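Acidocalcisomal pyrophosphatase (Trypanosoma cruzi, PDB 5CUV) probably hydrolyses inorganic pyrophosphate to orthophosphate, using magnesium as cofactor. Local coordinates at residues F379-E384 against K388-K393; S85-T90 against E101-Y106; F71-E76 against K134-W139. All blocks are in the same frame, centred on the assembly; numbering follows the deposited sequence.

Interaction 1: F379-E384 against K388-K393; sequences FVFNGE and KSFAMK
Phe-381 and Phe-390 meet at the outer corners of their rings, on the surface of the pyrophosphatase domain, where a loop and the start of the C-terminal helix 388-412 both pack on the curled β-sheet. The side chains come from opposite directions, and CZ of Phe-381 lies 3.7 Å from CZ of Phe-390. CE1 of Phe-381 also reaches the same CZ of Phe-390, at 3.9 Å. The ring centroids are 5.2 Å apart and the planes stand at 71°, an oblique pairing that is neither a stack nor edge-to-face. Phe-390 has CG anti to its own backbone N (chi1 -173°), which projects the ring off the helix toward the loop.

Each ring also packs on the sheet, Phe-381 on Trp-329 of strand 326-335 and Phe-390 on Ile-318 of strand 310-323, and Lys-386 adds a cation-pi contact to Phe-390. CG2 of Val-380 lies at the edge of the Phe-381 ring, in its plane.

Behind the rings, the loop is coiled by three successive left-handed residues, Phe-381 to Gly-383, and tied to strand 310-323 by backbone bonding of Val-380 with Gly-320, while on the helix side Phe-390 N donates to Asp-387 OD1. Inside the loop, Gly-383 N bonds Val-380 O at 3.0 Å, and Glu-384 N bonds Phe-381 O at 3.1 Å.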
loop_
_atom_site.group_PDB
_atom_site.type_symbol
_atom_site.label_atom_id
_atom_site.label_comp_id
_atom_site.label_asym_id
_atom_site.label_seq_id
_atom_site.Cartn_x
_atom_site.Cartn_y
_atom_site.Cartn_z
ATOM N N PHE A 379 -14.191 -30.077 13.255
ATOM C CA PHE A 379 -14.154 -29.591 11.862
ATOM C C PHE A 379 -14.022 -30.743 10.849
ATOM O O PHE A 379 -13.364 -31.760 11.127
ATOM C CB PHE A 379 -12.930 -28.686 11.608
ATOM C CG PHE A 379 -12.821 -27.548 12.534
ATOM C CD1 PHE A 379 -12.428 -27.755 13.862
ATOM C CD2 PHE A 379 -13.258 -26.286 12.140
ATOM C CE1 PHE A 379 -12.484 -26.717 14.802
ATOM C CE2 PHE A 379 -13.323 -25.228 13.064
ATOM C CZ PHE A 379 -12.935 -25.446 14.408
ATOM N N VAL A 380 -14.601 -30.560 9.662
ATOM C CA VAL A 380 -14.431 -31.531 8.599
ATOM C C VAL A 380 -13.064 -31.242 8.010
ATOM O O VAL A 380 -12.422 -30.261 8.413
ATOM C CB VAL A 380 -15.408 -31.324 7.525
ATOM C CG1 VAL A 380 -16.811 -31.622 8.073
ATOM C CG2 VAL A 380 -15.226 -29.898 6.958
ATOM N N PHE A 381 -12.597 -32.084 7.086
ATOM C CA PHE A 381 -11.273 -31.915 6.458
ATOM C C PHE A 381 -10.146 -31.636 7.411
ATOM O O PHE A 381 -9.225 -30.880 7.092
ATOM C CB PHE A 381 -11.286 -30.800 5.430
ATOM C CG PHE A 381 -12.161 -31.079 4.270
ATOM C CD1 PHE A 381 -13.492 -30.784 4.320
ATOM C CD2 PHE A 381 -11.667 -31.701 3.166
ATOM C CE1 PHE A 381 -14.332 -31.116 3.272
ATOM C CE2 PHE A 381 -12.493 -32.033 2.106
ATOM C CZ PHE A 381 -13.829 -31.739 2.168
ATOM N N ASN A 382 -10.213 -32.241 8.587
ATOM C CA ASN A 382 -9.146 -32.079 9.561
ATOM C C ASN A 382 -8.891 -30.641 9.951
ATOM O O ASN A 382 -7.746 -30.272 10.233
ATOM C CB ASN A 382 -7.846 -32.709 9.028
ATOM C CG ASN A 382 -7.994 -34.233 8.746
ATOM O OD1 ASN A 382 -8.455 -34.641 7.654
ATOM N ND2 ASN A 382 -7.630 -35.067 9.738
ATOM N N GLY A 383 -9.948 -29.826 9.974
ATOM C CA GLY A 383 -9.764 -28.432 10.345
ATOM C C GLY A 383 -8.843 -27.611 9.450
ATOM O O GLY A 383 -8.460 -26.503 9.828
ATOM N N GLU A 384 -8.470 -28.125 8.277
ATOM C CA GLU A 384 -7.603 -27.378 7.389
ATOM C C GLU A 384 -8.440 -26.412 6.591
ATOM O O GLU A 384 -9.631 -26.652 6.362
ATOM C CB GLU A 384 -6.815 -28.313 6.485
ATOM C CG GLU A 384 -7.565 -28.998 5.358
ATOM C CD GLU A 384 -7.046 -30.465 5.037
ATOM O OE1 GLU A 384 -5.905 -30.845 5.493
ATOM O OE2 GLU A 384 -7.805 -31.220 4.324
ATOM N N LYS A 388 -9.532 -21.391 -2.418
ATOM C CA LYS A 388 -10.618 -20.694 -3.093
ATOM C C LYS A 388 -11.494 -21.440 -4.105
ATOM O O LYS A 388 -12.708 -21.172 -4.192
ATOM C CB LYS A 388 -10.112 -19.398 -3.723
ATOM C CG LYS A 388 -9.420 -19.559 -4.999
ATOM C CD LYS A 388 -8.765 -18.232 -5.401
ATOM C CE LYS A 388 -7.745 -18.363 -6.541
ATOM N NZ LYS A 388 -7.321 -17.005 -6.979
ATOM N N SER A 389 -10.925 -22.362 -4.868
ATOM C CA SER A 389 -11.750 -23.077 -5.806
ATOM C C SER A 389 -12.744 -23.875 -5.009
ATOM O O SER A 389 -13.942 -23.857 -5.296
ATOM C CB SER A 389 -10.912 -23.969 -6.705
ATOM O OG SER A 389 -10.050 -23.143 -7.490
ATOM N N PHE A 390 -12.276 -24.530 -3.972
ATOM C CA PHE A 390 -13.181 -25.291 -3.127
ATOM C C PHE A 390 -14.281 -24.418 -2.500
ATOM O O PHE A 390 -15.448 -24.822 -2.399
ATOM C CB PHE A 390 -12.397 -26.000 -2.009
ATOM C CG PHE A 390 -13.241 -26.937 -1.194
ATOM C CD1 PHE A 390 -13.401 -28.275 -1.574
ATOM C CD2 PHE A 390 -13.908 -26.489 -0.056
ATOM C CE1 PHE A 390 -14.206 -29.152 -0.831
ATOM C CE2 PHE A 390 -14.711 -27.366 0.687
ATOM C CZ PHE A 390 -14.855 -28.694 0.299
ATOM N N ALA A 391 -13.918 -23.211 -2.086
ATOM C CA ALA A 391 -14.878 -22.300 -1.457
ATOM C C ALA A 391 -15.986 -21.790 -2.387
ATOM O O ALA A 391 -17.193 -21.852 -2.090
ATOM C CB ALA A 391 -14.116 -21.130 -0.815
HETATM N N MSE A 392 -15.627 -21.368 -3.507
HETATM C CA MSE A 392 -16.437 -20.903 -4.493
HETATM C C MSE A 392 -17.399 -21.876 -4.990
HETATM O O MSE A 392 -18.394 -21.498 -5.359
HETATM C CB MSE A 392 -15.477 -20.421 -5.526
HETATM C CG MSE A 392 -14.646 -19.167 -5.306
HETATM SE SE MSE A 392 -13.808 -18.118 -6.644
HETATM C CE MSE A 392 -12.187 -18.625 -6.945
ATOM N N LYS A 393 -17.084 -23.120 -4.931
ATOM C CA LYS A 393 -17.919 -24.271 -5.322
ATOM C C LYS A 393 -19.022 -24.438 -4.270
ATOM O O LYS A 393 -20.171 -24.692 -4.565
ATOM C CB LYS A 393 -17.096 -25.542 -5.359
ATOM C CG LYS A 393 -17.242 -26.377 -6.555
ATOM C CD LYS A 393 -15.920 -27.138 -6.740
ATOM C CE LYS A 393 -14.874 -26.318 -7.517
ATOM N NZ LYS A 393 -14.003 -27.203 -8.324
#

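Interaction 2: S85-T90 against E101-Y106; sequences SAFDVT and EHMCKY
The Phe-87 ring has Met-103 over one face and Tyr-106 at its edge. CB of Met-103 forms a CH-pi contact, 3.9 Å from the centroid of the Phe-87 ring and only 15° off its normal. CG follows along the same side chain, 3.7 Å from Phe-87 CD2. The selenium of this selenomethionine makes an oblique Met-aromatic contact, with SE 4.8 Å from the Phe-87 ring centroid. With CG anti to the backbone N and an extended chain beyond it, Met-103 runs over the face and out past the CD2 side, where SE lies 46° off the normal. Tyr-106, one helical turn on, takes the Phe-87 edge against its own face in an offset edge-to-face pair, the planes at 78° and the centroids 5.5 Å apart; the nearest atoms are Phe-87 CE2 and Tyr-106 CD2, separated by 3.6 Å.

Helix 73-87, a turn, the short strand 95-96 and helix 97-106 follow one another as in the helix-loop-helix of an EF-hand, and Phe-87 precedes the loop. Asp-88, at the centre of an inverse gamma turn, starts that loop, and its carboxylate reaches into it, OD1 accepting from Leu-92 N and OD2 from Gly-93 N.

Met-103 is buried further by Met-83 and Phe-84 of helix 73-87 and by Phe-135 of helix 132-141. Tyr-106 also packs on Ser-180 of the second subunit, and its OH is hydrogen-bonded to Thr-38 O.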
loop_
_atom_site.group_PDB
_atom_site.type_symbol
_atom_site.label_atom_id
_atom_site.label_comp_id
_atom_site.label_asym_id
_atom_site.label_seq_id
_atom_site.Cartn_x
_atom_site.Cartn_y
_atom_site.Cartn_z
ATOM N N SER A 85 7.380 -3.038 -54.090
ATOM C CA SER A 85 7.918 -4.317 -54.534
ATOM C C SER A 85 7.279 -5.434 -53.710
ATOM O O SER A 85 7.027 -6.529 -54.207
ATOM C CB SER A 85 9.438 -4.296 -54.397
ATOM O OG SER A 85 10.017 -5.515 -54.805
ATOM N N ALA A 86 6.981 -5.148 -52.452
ATOM C CA ALA A 86 6.354 -6.167 -51.629
ATOM C C ALA A 86 5.076 -6.594 -52.334
ATOM O O ALA A 86 4.865 -7.778 -52.575
ATOM C CB ALA A 86 6.021 -5.628 -50.224
ATOM N N PHE A 87 4.238 -5.613 -52.660
ATOM C CA PHE A 87 2.959 -5.849 -53.310
ATOM C C PHE A 87 3.138 -6.438 -54.694
ATOM O O PHE A 87 2.216 -7.012 -55.255
ATOM C CB PHE A 87 2.173 -4.546 -53.375
ATOM C CG PHE A 87 1.255 -4.319 -52.187
ATOM C CD1 PHE A 87 0.036 -4.990 -52.092
ATOM C CD2 PHE A 87 1.610 -3.425 -51.171
ATOM C CE1 PHE A 87 -0.811 -4.766 -51.008
ATOM C CE2 PHE A 87 0.780 -3.191 -50.078
ATOM C CZ PHE A 87 -0.429 -3.853 -49.988
ATOM N N ASP A 88 4.351 -6.308 -55.220
ATOM C CA ASP A 88 4.725 -6.844 -56.538
ATOM C C ASP A 88 5.248 -8.278 -56.384
ATOM O O ASP A 88 6.433 -8.557 -56.680
ATOM C CB ASP A 88 5.824 -5.972 -57.155
ATOM C CG ASP A 88 6.205 -6.411 -58.540
ATOM O OD1 ASP A 88 5.491 -7.284 -59.108
ATOM O OD2 ASP A 88 7.212 -5.857 -59.052
ATOM N N VAL A 89 4.356 -9.153 -55.911
ATOM C CA VAL A 89 4.640 -10.574 -55.637
ATOM C C VAL A 89 5.142 -11.369 -56.824
ATOM O O VAL A 89 6.007 -12.223 -56.698
ATOM C CB VAL A 89 3.391 -11.317 -55.091
ATOM C CG1 VAL A 89 2.149 -10.960 -55.912
ATOM C CG2 VAL A 89 3.635 -12.841 -55.151
ATOM N N THR A 90 4.546 -11.095 -57.972
ATOM C CA THR A 90 4.912 -11.727 -59.224
ATOM C C THR A 90 6.137 -10.968 -59.747
ATOM O O THR A 90 6.550 -11.172 -60.887
ATOM C CB THR A 90 3.804 -11.548 -60.274
ATOM O OG1 THR A 90 2.521 -11.777 -59.685
ATOM C CG2 THR A 90 4.009 -12.512 -61.419
ATOM N N GLU A 101 -4.607 0.053 -55.672
ATOM C CA GLU A 101 -5.738 0.511 -54.869
ATOM C C GLU A 101 -5.778 -0.184 -53.495
ATOM O O GLU A 101 -6.229 0.415 -52.515
ATOM C CB GLU A 101 -7.047 0.271 -55.621
ATOM C CG GLU A 101 -8.335 0.581 -54.851
ATOM C CD GLU A 101 -9.613 0.087 -55.588
ATOM O OE1 GLU A 101 -9.819 0.476 -56.779
ATOM O OE2 GLU A 101 -10.408 -0.688 -54.966
ATOM N N HIS A 102 -5.342 -1.443 -53.411
ATOM C CA HIS A 102 -5.316 -2.121 -52.111
ATOM C C HIS A 102 -4.165 -1.487 -51.344
ATOM O O HIS A 102 -4.319 -1.095 -50.179
ATOM C CB HIS A 102 -5.024 -3.613 -52.240
ATOM C CG HIS A 102 -6.229 -4.497 -52.106
ATOM N ND1 HIS A 102 -7.243 -4.531 -53.048
ATOM C CD2 HIS A 102 -6.521 -5.471 -51.205
ATOM C CE1 HIS A 102 -8.098 -5.493 -52.742
ATOM N NE2 HIS A 102 -7.683 -6.081 -51.630
HETATM N N MSE A 103 -3.010 -1.404 -52.015
HETATM C CA MSE A 103 -1.824 -0.783 -51.430
HETATM C C MSE A 103 -2.200 0.564 -50.852
HETATM O O MSE A 103 -1.828 0.852 -49.735
HETATM C CB MSE A 103 -0.733 -0.630 -52.488
HETATM C CG MSE A 103 0.544 0.004 -51.960
HETATM SE SE MSE A 103 2.018 -0.037 -53.187
HETATM C CE MSE A 103 3.273 1.033 -52.149
ATOM N N CYS A 104 -2.955 1.377 -51.580
ATOM C CA CYS A 104 -3.317 2.668 -51.024
ATOM C C CYS A 104 -4.129 2.574 -49.754
ATOM O O CYS A 104 -3.902 3.337 -48.810
ATOM C CB CYS A 104 -4.104 3.478 -52.038
ATOM S SG CYS A 104 -3.082 4.361 -53.211
ATOM N N LYS A 105 -5.081 1.637 -49.731
ATOM C CA LYS A 105 -5.934 1.459 -48.574
ATOM C C LYS A 105 -5.091 0.842 -47.496
ATOM O O LYS A 105 -5.381 0.934 -46.299
ATOM C CB LYS A 105 -7.153 0.593 -48.914
ATOM C CG LYS A 105 -8.208 1.367 -49.758
ATOM C CD LYS A 105 -9.545 0.610 -49.950
ATOM C CE LYS A 105 -10.383 1.195 -51.133
ATOM N NZ LYS A 105 -11.640 0.419 -51.454
ATOM N N TYR A 106 -4.006 0.225 -47.899
ATOM C CA TYR A 106 -3.179 -0.356 -46.890
ATOM C C TYR A 106 -2.363 0.750 -46.243
ATOM O O TYR A 106 -2.132 0.690 -45.058
ATOM C CB TYR A 106 -2.276 -1.388 -47.514
ATOM C CG TYR A 106 -1.351 -2.086 -46.568
ATOM C CD1 TYR A 106 -1.839 -2.872 -45.514
ATOM C CD2 TYR A 106 0.021 -2.061 -46.799
ATOM C CE1 TYR A 106 -0.961 -3.637 -44.726
ATOM C CE2 TYR A 106 0.908 -2.799 -46.028
ATOM C CZ TYR A 106 0.419 -3.590 -44.997
ATOM O OH TYR A 106 1.332 -4.314 -44.282
#

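Interaction 3: F71-E76 against K134-W139; sequences FTLSME and KFWAWW
Leu-73 and Trp-136 both hold CG anti to the backbone N (chi1 -177° and -179°), which swings the Trp-136 indole toward helix 73-87 and, with chi2 57°, brings Leu-73 CD1 onto it; the two side chains cross between the first and last helices of what the topology suggests is an EF-hand pair, 73-87 and 132-141. The methyl CD1 of Leu-73 meets the six-membered end of the indole at its edge, near the ring plane, 3.3 Å from Trp-136 CZ2 and 3.7 Å from Trp-136 CH2. A turn later, Glu-76 adds a looser touch through its aliphatic part, CB lying 4.3 Å from Trp-136 CH2. The backbones stay far apart, with 10.0 Å between the CA atoms of Glu-76 and Trp-136, and the large indole bridges that gap.

Lys-77 and Met-80 of helix 73-87 also pack on Trp-136. The second subunit reaches the same place: its Asn-255 packs on Glu-76 and Trp-136, and accepts a hydrogen bond from Trp-139 NE1 through OD1. Leu-73 itself sits in the first turn of its helix, which Thr-72 caps at the N-cap position: Met-75 N donates to Thr-72 OG1 at 2.8 Å.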
loop_
_atom_site.group_PDB
_atom_site.type_symbol
_atom_site.label_atom_id
_atom_site.label_comp_id
_atom_site.label_asym_id
_atom_site.label_seq_id
_atom_site.Cartn_x
_atom_site.Cartn_y
_atom_site.Cartn_z
ATOM N N PHE A 71 12.153 11.960 -41.853
ATOM C CA PHE A 71 12.688 11.393 -43.056
ATOM C C PHE A 71 12.475 12.417 -44.139
ATOM O O PHE A 71 11.492 13.156 -44.123
ATOM C CB PHE A 71 11.971 10.082 -43.380
ATOM C CG PHE A 71 12.628 8.885 -42.784
ATOM C CD1 PHE A 71 13.425 9.010 -41.617
ATOM C CD2 PHE A 71 12.460 7.626 -43.362
ATOM C CE1 PHE A 71 14.051 7.872 -41.032
ATOM C CE2 PHE A 71 13.070 6.486 -42.795
ATOM C CZ PHE A 71 13.864 6.609 -41.629
ATOM N N THR A 72 13.427 12.496 -45.057
ATOM C CA THR A 72 13.309 13.413 -46.190
ATOM C C THR A 72 12.302 12.785 -47.153
ATOM O O THR A 72 11.777 11.703 -46.900
ATOM C CB THR A 72 14.654 13.548 -46.948
ATOM O OG1 THR A 72 15.029 12.261 -47.473
ATOM C CG2 THR A 72 15.763 14.046 -45.989
ATOM N N LEU A 73 12.026 13.463 -48.258
ATOM C CA LEU A 73 11.113 12.912 -49.239
ATOM C C LEU A 73 11.928 11.816 -49.920
ATOM O O LEU A 73 11.410 10.776 -50.303
ATOM C CB LEU A 73 10.708 13.984 -50.234
ATOM C CG LEU A 73 9.682 13.518 -51.270
ATOM C CD1 LEU A 73 8.419 12.980 -50.593
ATOM C CD2 LEU A 73 9.351 14.687 -52.167
ATOM N N SER A 74 13.226 12.046 -50.048
ATOM C CA SER A 74 14.086 11.051 -50.661
ATOM C C SER A 74 13.987 9.768 -49.854
ATOM O O SER A 74 13.853 8.682 -50.431
ATOM C CB SER A 74 15.539 11.534 -50.670
ATOM O OG SER A 74 16.453 10.461 -50.459
HETATM N N MSE A 75 14.044 9.893 -48.523
HETATM C CA MSE A 75 13.989 8.714 -47.670
HETATM C C MSE A 75 12.594 8.008 -47.703
HETATM O O MSE A 75 12.504 6.765 -47.715
HETATM C CB MSE A 75 14.343 9.114 -46.238
HETATM C CG MSE A 75 15.790 9.548 -46.067
HETATM SE SE MSE A 75 16.236 10.142 -44.299
HETATM C CE MSE A 75 16.201 8.408 -43.407
ATOM N N GLU A 76 11.505 8.772 -47.734
ATOM C CA GLU A 76 10.205 8.117 -47.810
ATOM C C GLU A 76 10.070 7.320 -49.133
ATOM O O GLU A 76 9.554 6.207 -49.144
ATOM C CB GLU A 76 9.121 9.176 -47.656
ATOM C CG GLU A 76 9.111 9.788 -46.248
ATOM C CD GLU A 76 8.043 10.879 -46.070
ATOM O OE1 GLU A 76 8.158 11.925 -46.758
ATOM O OE2 GLU A 76 7.090 10.687 -45.250
ATOM N N LYS A 134 5.564 6.234 -61.592
ATOM C CA LYS A 134 4.297 6.883 -61.889
ATOM C C LYS A 134 3.440 6.880 -60.646
ATOM O O LYS A 134 2.662 7.808 -60.432
ATOM C CB LYS A 134 3.545 6.185 -63.031
ATOM C CG LYS A 134 3.778 6.789 -64.426
ATOM C CD LYS A 134 3.783 8.360 -64.435
ATOM C CE LYS A 134 3.575 8.918 -65.858
ATOM N NZ LYS A 134 3.884 7.848 -66.859
ATOM N N PHE A 135 3.568 5.829 -59.835
ATOM C CA PHE A 135 2.792 5.751 -58.611
ATOM C C PHE A 135 3.270 6.843 -57.699
ATOM O O PHE A 135 2.513 7.751 -57.345
ATOM C CB PHE A 135 2.981 4.393 -57.925
ATOM C CG PHE A 135 2.377 4.312 -56.544
ATOM C CD1 PHE A 135 0.993 4.397 -56.362
ATOM C CD2 PHE A 135 3.210 4.216 -55.405
ATOM C CE1 PHE A 135 0.440 4.399 -55.066
ATOM C CE2 PHE A 135 2.666 4.213 -54.113
ATOM C CZ PHE A 135 1.282 4.305 -53.946
ATOM N N TRP A 136 4.553 6.760 -57.356
ATOM C CA TRP A 136 5.170 7.730 -56.463
ATOM C C TRP A 136 4.921 9.158 -56.921
ATOM O O TRP A 136 4.679 10.020 -56.116
ATOM C CB TRP A 136 6.672 7.436 -56.308
ATOM C CG TRP A 136 7.379 8.381 -55.377
ATOM C CD1 TRP A 136 8.393 9.228 -55.701
ATOM C CD2 TRP A 136 7.073 8.645 -53.991
ATOM N NE1 TRP A 136 8.742 10.009 -54.618
ATOM C CE2 TRP A 136 7.951 9.678 -53.556
ATOM C CE3 TRP A 136 6.145 8.117 -53.080
ATOM C CZ2 TRP A 136 7.931 10.194 -52.254
ATOM C CZ3 TRP A 136 6.122 8.629 -51.778
ATOM C CH2 TRP A 136 7.016 9.664 -51.378
ATOM N N ALA A 137 4.933 9.403 -58.220
ATOM C CA ALA A 137 4.695 10.757 -58.737
ATOM C C ALA A 137 3.278 11.201 -58.419
ATOM O O ALA A 137 3.011 12.359 -58.079
ATOM C CB ALA A 137 4.909 10.783 -60.226
ATOM N N TRP A 138 2.363 10.256 -58.522
ATOM C CA TRP A 138 0.959 10.549 -58.255
ATOM C C TRP A 138 0.697 10.799 -56.758
ATOM O O TRP A 138 -0.046 11.715 -56.412
ATOM C CB TRP A 138 0.058 9.389 -58.752
ATOM C CG TRP A 138 -1.385 9.568 -58.334
ATOM C CD1 TRP A 138 -2.297 10.446 -58.866
ATOM C CD2 TRP A 138 -2.036 8.930 -57.245
ATOM N NE1 TRP A 138 -3.480 10.393 -58.167
ATOM C CE2 TRP A 138 -3.348 9.468 -57.164
ATOM C CE3 TRP A 138 -1.643 7.963 -56.316
ATOM C CZ2 TRP A 138 -4.268 9.061 -56.186
ATOM C CZ3 TRP A 138 -2.562 7.559 -55.333
ATOM C CH2 TRP A 138 -3.856 8.108 -55.279
ATOM N N TRP A 139 1.289 9.949 -55.904
ATOM C CA TRP A 139 1.163 10.004 -54.433
ATOM C C TRP A 139 1.585 11.368 -53.872
ATOM O O TRP A 139 0.868 12.003 -53.096
ATOM C CB TRP A 139 2.051 8.918 -53.814
ATOM C CG TRP A 139 1.935 8.774 -52.309
ATOM C CD1 TRP A 139 2.733 9.352 -51.355
ATOM C CD2 TRP A 139 1.040 7.914 -51.607
ATOM N NE1 TRP A 139 2.396 8.895 -50.109
ATOM C CE2 TRP A 139 1.359 8.006 -50.236
ATOM C CE3 TRP A 139 0.005 7.060 -52.004
ATOM C CZ2 TRP A 139 0.671 7.260 -49.253
ATOM C CZ3 TRP A 139 -0.666 6.330 -51.037
ATOM C CH2 TRP A 139 -0.329 6.432 -49.678
#

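In the fold
From the N terminus, interaction 3 opens first at 71-76 and closes at 134-139, bringing together the first and last helices of the EF-hand-like region. Interaction 2 is nested within that span: 85-90 meets 101-106, closing a loop that holds the short strand 95-96. Helix 73-87 serves both contacts, and they touch where Cys-104 packs against Phe-135, Trp-138 and Trp-139. Interaction 1 follows in series in the pyrophosphatase domain, closing a tight loop from 379-384 through strand 386-387 onto the start of helix 388-412. Across the chain's centre from the other two, it comes no nearer than about 40 Å, nearest atoms, to interaction 2.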